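Local structure of TfuA domain-containing protein (Methanosarcina acetivorans, 6XP8) at residues V129-T134 against E195-K199; G95-W100 against I198-D202. The protein takes part in peptide backbone thioamidation, probably acting together with a YcaO enzyme to install sulfur in place of a backbone carbonyl oxygen. One frame throughout, in Å; residues are numbered along the deposited sequence.

Contact 1 of 2, residues V129-T134 against E195-K199; sequences VNIRET and EVDIK
Asn-130, with chi1 in the m well and chi2 near 16°, lays its carboxamide along the backbone of residues 195-199 where the chain turns from a loop into a helix. Residues 129-134 are regular alpha-helix. In the partner segment, Glu-195 and Val-196 are extended, Asp-197 is the centre of an inverse gamma turn (phi/psi -87/78°), closed by a weak bond from Ile-198 N to Val-196 O at 3.1 Å, and Ile-198 and Lys-199 open helix 198-215. The CA atoms of Asn-130 and Asp-197 lie 5.5 Å apart, those of Thr-134 and Val-196 5.0 Å. This is an N-capped helix start read by a side chain from another helix: Asp-197 OD1 caps the backbone N of Arg-200, while Asn-130 OD1 accepts from Lys-199 N at 3.2 Å. Asn-130 ND2 donates to Asp-197 OD1 at 3.0 Å and to Glu-195 OE2 at 3.1 Å, a carboxylate oxygen also bonded by the hydroxyl of Tyr-166. One turn further along, Thr-134 OG1 (chi1 m) donates to Asn-130 O at 2.8 Å and accepts from Val-196 N at 3.0 Å. Beside these bonds, Val-129 CG2 makes an apolar contact with Ile-198 CG2 at 3.8 Å, and aliphatic carbons meet in van der Waals contact, Val-129 CG2 with Lys-199 CG at 3.8 Å and Glu-133 CB with Val-196 CG1 at 3.7 Å.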
ATOM      1  N   VAL A 129       6.206  -3.927   3.044  1.00 15.62           N
ATOM      2  CA  VAL A 129       6.136  -4.611   1.735  1.00 15.94           C
ATOM      3  C   VAL A 129       7.175  -4.120   0.716  1.00 15.76           C
ATOM      4  O   VAL A 129       7.770  -4.941   0.017  1.00 15.32           O
ATOM      5  CB  VAL A 129       4.715  -4.649   1.101  1.00 15.93           C
ATOM      6  CG1 VAL A 129       3.802  -5.579   1.894  1.00 16.40           C
ATOM      7  CG2 VAL A 129       4.114  -3.258   0.959  1.00 16.17           C
ATOM      8  N   ASN A 130       7.387  -2.799   0.659  1.00 15.91           N
ATOM      9  CA  ASN A 130       8.435  -2.186  -0.179  1.00 15.84           C
ATOM     10  C   ASN A 130       9.834  -2.603   0.293  1.00 16.14           C
ATOM     11  O   ASN A 130      10.707  -2.864  -0.535  1.00 16.10           O
ATOM     12  CB  ASN A 130       8.331  -0.650  -0.192  1.00 16.17           C
ATOM     13  CG  ASN A 130       7.239  -0.115  -1.121  1.00 16.13           C
ATOM     14  OD1 ASN A 130       6.339  -0.835  -1.554  1.00 16.35           O
ATOM     15  ND2 ASN A 130       7.297   1.186  -1.387  1.00 16.20           N
ATOM     16  N   ILE A 131      10.035  -2.665   1.614  1.00 15.66           N
ATOM     17  CA  ILE A 131      11.317  -3.099   2.204  1.00 15.68           C
ATOM     18  C   ILE A 131      11.606  -4.555   1.818  1.00 15.73           C
ATOM     19  O   ILE A 131      12.720  -4.875   1.383  1.00 15.65           O
ATOM     20  CB  ILE A 131      11.366  -2.879   3.745  1.00 15.34           C
ATOM     21  CG1 ILE A 131      11.341  -1.379   4.073  1.00 15.61           C
ATOM     22  CG2 ILE A 131      12.598  -3.535   4.372  1.00 15.60           C
ATOM     23  CD1 ILE A 131      10.924  -1.042   5.498  1.00 15.55           C
ATOM     24  N   ARG A 132      10.589  -5.413   1.940  1.00 16.41           N
ATOM     25  CA  ARG A 132      10.680  -6.829   1.550  1.00 17.31           C
ATOM     26  C   ARG A 132      11.163  -6.986   0.104  1.00 17.95           C
ATOM     27  O   ARG A 132      12.139  -7.694  -0.161  1.00 17.67           O
ATOM     28  CB  ARG A 132       9.324  -7.534   1.727  1.00 17.45           C
ATOM     29  CG  ARG A 132       8.895  -7.761   3.172  1.00 18.03           C
ATOM     30  CD  ARG A 132       7.622  -8.597   3.232  1.00 18.57           C
ATOM     31  NE  ARG A 132       7.143  -8.820   4.601  1.00 18.83           N
ATOM     32  CZ  ARG A 132       7.612  -9.742   5.446  1.00 19.35           C
ATOM     33  NH1 ARG A 132       8.614 -10.551   5.099  1.00 19.56           N
ATOM     34  NH2 ARG A 132       7.076  -9.849   6.660  1.00 18.96           N
ATOM     35  N   GLU A 133      10.490  -6.285  -0.810  1.00 18.59           N
ATOM     36  CA  GLU A 133      10.769  -6.368  -2.242  1.00 19.19           C
ATOM     37  C   GLU A 133      12.095  -5.723  -2.639  1.00 19.29           C
ATOM     38  O   GLU A 133      12.783  -6.212  -3.549  1.00 19.48           O
ATOM     39  CB  GLU A 133       9.613  -5.757  -3.035  1.00 20.59           C
ATOM     40  CG  GLU A 133       8.364  -6.625  -3.050  1.00 21.71           C
ATOM     41  CD  GLU A 133       8.598  -7.971  -3.710  1.00 23.17           C
ATOM     42  OE1 GLU A 133       8.751  -8.011  -4.948  1.00 25.45           O
ATOM     43  OE2 GLU A 133       8.630  -8.990  -2.991  1.00 24.32           O
ATOM     44  N   THR A 134      12.442  -4.631  -1.959  1.00 18.59           N
ATOM     45  CA  THR A 134      13.686  -3.903  -2.225  1.00 18.62           C
ATOM     46  C   THR A 134      14.899  -4.676  -1.692  1.00 19.29           C
ATOM     47  O   THR A 134      15.917  -4.751  -2.379  1.00 18.83           O
ATOM     48  CB  THR A 134      13.623  -2.445  -1.717  1.00 18.49           C
ATOM     49  OG1 THR A 134      12.529  -1.780  -2.362  1.00 18.44           O
ATOM     50  CG2 THR A 134      14.900  -1.674  -2.035  1.00 18.15           C
ATOM     51  N   GLU A 195      14.341   1.518  -5.660  1.00 22.00           N
ATOM     52  CA  GLU A 195      13.301   0.928  -4.807  1.00 21.47           C
ATOM     53  C   GLU A 195      12.301   0.158  -5.665  1.00 21.05           C
ATOM     54  O   GLU A 195      11.916   0.620  -6.752  1.00 21.29           O
ATOM     55  CB  GLU A 195      12.573   2.000  -3.987  1.00 21.89           C
ATOM     56  CG  GLU A 195      11.593   1.417  -2.969  1.00 22.34           C
ATOM     57  CD  GLU A 195      10.772   2.449  -2.216  1.00 22.82           C
ATOM     58  OE1 GLU A 195      10.622   3.595  -2.692  1.00 24.26           O
ATOM     59  OE2 GLU A 195      10.255   2.096  -1.134  1.00 22.61           O
ATOM     60  N   VAL A 196      11.921  -1.023  -5.185  1.00 19.82           N
ATOM     61  CA  VAL A 196      10.799  -1.772  -5.741  1.00 19.36           C
ATOM     62  C   VAL A 196       9.578  -1.271  -4.969  1.00 18.79           C
ATOM     63  O   VAL A 196       9.284  -1.741  -3.859  1.00 19.11           O
ATOM     64  CB  VAL A 196      10.981  -3.303  -5.608  1.00 19.18           C
ATOM     65  CG1 VAL A 196       9.837  -4.050  -6.287  1.00 19.52           C
ATOM     66  CG2 VAL A 196      12.322  -3.749  -6.187  1.00 19.53           C
ATOM     67  N   ASP A 197       8.911  -0.283  -5.559  1.00 18.07           N
ATOM     68  CA  ASP A 197       7.769   0.396  -4.960  1.00 16.96           C
ATOM     69  C   ASP A 197       6.505  -0.381  -5.315  1.00 16.74           C
ATOM     70  O   ASP A 197       5.733  -0.007  -6.219  1.00 16.23           O
ATOM     71  CB  ASP A 197       7.714   1.860  -5.436  1.00 17.42           C
ATOM     72  CG  ASP A 197       6.764   2.731  -4.607  1.00 17.47           C
ATOM     73  OD1 ASP A 197       5.897   2.199  -3.867  1.00 17.39           O
ATOM     74  OD2 ASP A 197       6.871   3.973  -4.718  1.00 18.36           O
ATOM     75  N   ILE A 198       6.312  -1.480  -4.594  1.00 16.15           N
ATOM     76  CA  ILE A 198       5.203  -2.390  -4.865  1.00 16.06           C
ATOM     77  C   ILE A 198       3.848  -1.747  -4.566  1.00 15.60           C
ATOM     78  O   ILE A 198       2.870  -2.031  -5.256  1.00 15.81           O
ATOM     79  CB  ILE A 198       5.385  -3.781  -4.192  1.00 16.39           C
ATOM     80  CG1 ILE A 198       4.396  -4.816  -4.762  1.00 17.05           C
ATOM     81  CG2 ILE A 198       5.287  -3.716  -2.669  1.00 16.82           C
ATOM     82  CD1 ILE A 198       4.607  -5.140  -6.229  1.00 17.48           C
ATOM     83  N   LYS A 199       3.805  -0.873  -3.561  1.00 15.11           N
ATOM     84  CA  LYS A 199       2.579  -0.128  -3.252  1.00 14.85           C
ATOM     85  C   LYS A 199       2.150   0.758  -4.417  1.00 14.61           C
ATOM     86  O   LYS A 199       0.969   0.773  -4.769  1.00 13.74           O
ATOM     87  CB  LYS A 199       2.727   0.689  -1.973  1.00 15.40           C
ATOM     88  CG  LYS A 199       2.771  -0.162  -0.715  1.00 15.53           C
ATOM     89  CD  LYS A 199       2.495   0.701   0.506  1.00 16.07           C
ATOM     90  CE  LYS A 199       1.061   0.592   0.978  1.00 16.09           C
ATOM     91  NZ  LYS A 199       0.831   1.478   2.156  1.00 15.98           N
TER

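Contact 2 of 2, residues G95-W100 against I198-D202; sequences GKVYEW and IKRQD
Two helix beginnings meet here through a carboxylate: Asp-202, in the first turns of helix 198-215, accepts hydrogen bonds from the backbone NH groups of Lys-96 and Val-97 in the first turn of helix 96-102. The contact is buried, close to the centre of the chain, and helix 96-102 comes shortly after 92-93, an outermost strand of the five-stranded parallel sheet. It illustrates how a side chain from a distant part of the sequence can take first-turn amides in place of an N-cap side chain. The N-cap position itself is held by Gly-95, which has no side chain to do the job. Its phi/psi of 97/170° would jam a CB against the preceding carbonyl, and an ideal CB would lie 2.5 Å from Asp-202 CG; glycine instead lets its CA approach Asp-202 CA to 4.7 Å. The N-to-C directions of the short segments 96-100 and 198-202 differ by 103°, and their axes approach to 10.0 Å. With chi1 at -82° and chi2 near 10°, Asp-202 presents both oxygens: OD1 accepts from Lys-96 N at 3.0 Å, OD2 from Val-97 N at 2.8 Å. Beside this polar pair, Ile-198 (chi1 t, chi2 p) packs against helix 96-102, its CD1 3.7 Å from Lys-96 CG, its CG2 4.3 Å from Val-97 CG2 and its CG1 4.2 Å from Trp-100 CH2. The next amide is reached through water: water 1 accepts from Tyr-98 N at 2.9 Å and donates to Asp-202 OD2 at 2.6 Å.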
ATOM      1  N   GLY A  95      -3.361  -6.747  -7.538  1.00 15.60           N
ATOM      2  CA  GLY A  95      -1.980  -6.455  -7.181  1.00 15.48           C
ATOM      3  C   GLY A  95      -1.350  -7.482  -6.262  1.00 15.46           C
ATOM      4  O   GLY A  95      -2.038  -8.347  -5.711  1.00 15.60           O
ATOM      5  N   LYS A  96      -0.037  -7.359  -6.080  1.00 16.19           N
ATOM      6  CA  LYS A  96       0.759  -8.335  -5.321  1.00 16.56           C
ATOM      7  C   LYS A  96       0.459  -8.342  -3.817  1.00 15.85           C
ATOM      8  O   LYS A  96       0.412  -9.414  -3.196  1.00 15.69           O
ATOM      9  CB  LYS A  96       2.263  -8.126  -5.569  1.00 18.03           C
ATOM     10  CG  LYS A  96       2.704  -8.245  -7.031  1.00 19.70           C
ATOM     11  CD  LYS A  96       2.723  -9.674  -7.560  1.00 21.78           C
ATOM     12  CE  LYS A  96       3.461  -9.759  -8.891  1.00 22.75           C
ATOM     13  NZ  LYS A  96       3.219 -11.044  -9.613  1.00 24.48           N
ATOM     14  N   VAL A  97       0.249  -7.159  -3.237  1.00 15.46           N
ATOM     15  CA  VAL A  97      -0.034  -7.044  -1.799  1.00 14.88           C
ATOM     16  C   VAL A  97      -1.329  -7.797  -1.469  1.00 14.96           C
ATOM     17  O   VAL A  97      -1.373  -8.560  -0.502  1.00 15.10           O
ATOM     18  CB  VAL A  97      -0.052  -5.571  -1.301  1.00 14.68           C
ATOM     19  CG1 VAL A  97      -0.325  -5.504   0.194  1.00 14.46           C
ATOM     20  CG2 VAL A  97       1.276  -4.884  -1.591  1.00 14.87           C
ATOM     21  N   TYR A  98      -2.358  -7.606  -2.298  1.00 15.45           N
ATOM     22  CA  TYR A  98      -3.603  -8.361  -2.177  1.00 15.90           C
ATOM     23  C   TYR A  98      -3.361  -9.875  -2.253  1.00 16.35           C
ATOM     24  O   TYR A  98      -3.855 -10.623  -1.407  1.00 16.34           O
ATOM     25  CB  TYR A  98      -4.616  -7.941  -3.250  1.00 15.77           C
ATOM     26  CG  TYR A  98      -5.745  -8.941  -3.426  1.00 15.92           C
ATOM     27  CD1 TYR A  98      -6.699  -9.140  -2.420  1.00 15.93           C
ATOM     28  CD2 TYR A  98      -5.840  -9.705  -4.597  1.00 16.04           C
ATOM     29  CE1 TYR A  98      -7.724 -10.070  -2.577  1.00 16.15           C
ATOM     30  CE2 TYR A  98      -6.867 -10.626  -4.768  1.00 16.38           C
ATOM     31  CZ  TYR A  98      -7.798 -10.806  -3.761  1.00 16.28           C
ATOM     32  OH  TYR A  98      -8.812 -11.721  -3.944  1.00 17.17           O
ATOM     33  N   GLU A  99      -2.620 -10.306  -3.277  1.00 17.41           N
ATOM     34  CA  GLU A  99      -2.273 -11.720  -3.467  1.00 18.89           C
ATOM     35  C   GLU A  99      -1.587 -12.325  -2.239  1.00 18.66           C
ATOM     36  O   GLU A  99      -1.957 -13.419  -1.800  1.00 18.73           O
ATOM     37  CB  GLU A  99      -1.412 -11.905  -4.718  1.00 20.50           C
ATOM     38  CG  GLU A  99      -2.175 -11.716  -6.025  1.00 22.89           C
ATOM     39  CD  GLU A  99      -1.280 -11.504  -7.240  1.00 24.84           C
ATOM     40  OE1 GLU A  99      -0.038 -11.651  -7.145  1.00 26.29           O
ATOM     41  OE2 GLU A  99      -1.836 -11.186  -8.313  1.00 26.15           O
ATOM     42  N   TRP A 100      -0.613 -11.603  -1.684  1.00 18.04           N
ATOM     43  CA  TRP A 100       0.100 -12.059  -0.483  1.00 18.17           C
ATOM     44  C   TRP A 100      -0.801 -12.195   0.744  1.00 17.39           C
ATOM     45  O   TRP A 100      -0.676 -13.165   1.487  1.00 17.35           O
ATOM     46  CB  TRP A 100       1.301 -11.162  -0.170  1.00 19.24           C
ATOM     47  CG  TRP A 100       2.408 -11.196  -1.187  1.00 21.02           C
ATOM     48  CD1 TRP A 100       2.836 -12.276  -1.911  1.00 21.32           C
ATOM     49  CD2 TRP A 100       3.255 -10.105  -1.560  1.00 21.97           C
ATOM     50  NE1 TRP A 100       3.884 -11.921  -2.723  1.00 22.62           N
ATOM     51  CE2 TRP A 100       4.163 -10.594  -2.531  1.00 22.63           C
ATOM     52  CE3 TRP A 100       3.328  -8.754  -1.180  1.00 22.99           C
ATOM     53  CZ2 TRP A 100       5.138  -9.779  -3.129  1.00 23.27           C
ATOM     54  CZ3 TRP A 100       4.298  -7.940  -1.774  1.00 23.43           C
ATOM     55  CH2 TRP A 100       5.187  -8.460  -2.740  1.00 23.54           C
ATOM     56  N   ILE A 198       6.312  -1.480  -4.594  1.00 16.15           N
ATOM     57  CA  ILE A 198       5.203  -2.390  -4.865  1.00 16.06           C
ATOM     58  C   ILE A 198       3.848  -1.747  -4.566  1.00 15.60           C
ATOM     59  O   ILE A 198       2.870  -2.031  -5.256  1.00 15.81           O
ATOM     60  CB  ILE A 198       5.385  -3.781  -4.192  1.00 16.39           C
ATOM     61  CG1 ILE A 198       4.396  -4.816  -4.762  1.00 17.05           C
ATOM     62  CG2 ILE A 198       5.287  -3.716  -2.669  1.00 16.82           C
ATOM     63  CD1 ILE A 198       4.607  -5.140  -6.229  1.00 17.48           C
ATOM     64  N   LYS A 199       3.805  -0.873  -3.561  1.00 15.11           N
ATOM     65  CA  LYS A 199       2.579  -0.128  -3.252  1.00 14.85           C
ATOM     66  C   LYS A 199       2.150   0.758  -4.417  1.00 14.61           C
ATOM     67  O   LYS A 199       0.969   0.773  -4.769  1.00 13.74           O
ATOM     68  CB  LYS A 199       2.727   0.689  -1.973  1.00 15.40           C
ATOM     69  CG  LYS A 199       2.771  -0.162  -0.715  1.00 15.53           C
ATOM     70  CD  LYS A 199       2.495   0.701   0.506  1.00 16.07           C
ATOM     71  CE  LYS A 199       1.061   0.592   0.978  1.00 16.09           C
ATOM     72  NZ  LYS A 199       0.831   1.478   2.156  1.00 15.98           N
ATOM     73  N   ARG A 200       3.107   1.460  -5.028  1.00 14.57           N
ATOM     74  CA  ARG A 200       2.815   2.321  -6.179  1.00 14.85           C
ATOM     75  C   ARG A 200       2.361   1.510  -7.392  1.00 14.61           C
ATOM     76  O   ARG A 200       1.414   1.893  -8.082  1.00 15.25           O
ATOM     77  CB  ARG A 200       4.042   3.158  -6.548  1.00 15.22           C
ATOM     78  CG  ARG A 200       3.799   4.149  -7.669  1.00 16.23           C
ATOM     79  CD  ARG A 200       5.075   4.881  -8.059  1.00 16.84           C
ATOM     80  NE  ARG A 200       4.780   5.952  -9.013  1.00 18.09           N
ATOM     81  CZ  ARG A 200       4.381   7.176  -8.675  1.00 18.57           C
ATOM     82  NH1 ARG A 200       4.236   7.513  -7.396  1.00 18.92           N
ATOM     83  NH2 ARG A 200       4.130   8.071  -9.623  1.00 19.76           N
ATOM     84  N   GLN A 201       3.031   0.386  -7.645  1.00 14.51           N
ATOM     85  CA  GLN A 201       2.700  -0.450  -8.801  1.00 14.25           C
ATOM     86  C   GLN A 201       1.328  -1.076  -8.634  1.00 14.06           C
ATOM     87  O   GLN A 201       0.552  -1.125  -9.585  1.00 13.60           O
ATOM     88  CB  GLN A 201       3.778  -1.505  -9.067  1.00 15.22           C
ATOM     89  CG  GLN A 201       5.074  -0.871  -9.575  1.00 16.35           C
ATOM     90  CD  GLN A 201       6.200  -1.864  -9.772  1.00 17.76           C
ATOM     91  OE1 GLN A 201       6.444  -2.726  -8.920  1.00 19.40           O
ATOM     92  NE2 GLN A 201       6.910  -1.738 -10.893  1.00 17.87           N
ATOM     93  N   ASP A 202       1.026  -1.514  -7.412  1.00 13.78           N
ATOM     94  CA  ASP A 202      -0.300  -2.042  -7.115  1.00 13.93           C
ATOM     95  C   ASP A 202      -1.371  -0.969  -7.216  1.00 13.61           C
ATOM     96  O   ASP A 202      -2.471  -1.253  -7.703  1.00 13.41           O
ATOM     97  CB  ASP A 202      -0.336  -2.668  -5.728  1.00 14.27           C
ATOM     98  CG  ASP A 202       0.203  -4.075  -5.697  1.00 14.81           C
ATOM     99  OD1 ASP A 202       0.796  -4.560  -6.697  1.00 15.87           O
ATOM    100  OD2 ASP A 202       0.025  -4.702  -4.638  1.00 15.27           O
TER
HETATM  101  O   HOH W   1      -2.455  -5.215  -3.935  1.00 15.08           O

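Centred about 9 Å apart, the two contacts converge on the beginning of helix 198-215 and share Ile-198 and Lys-199. Along the chain, helix 96-102 comes first and helix 128-140 is the next helix; both meet a segment that lies much later, near the C-terminus. Contact 1 joins helix 128-140 to the loop and first residues of helix 198-215, while in contact 2 the carboxylate of Asp-202 accepts from amides at the start of helix 96-102. They also touch directly: Glu-133 OE2 lies 3.5 Å from Trp-100 CH2, and Val-129 CG2 4.1 Å from Val-97 CG2. The start of helix 198-215, with the loop just before it, thus joins the helix after edge strand 92-93 to the helical portion beginning at 128-140.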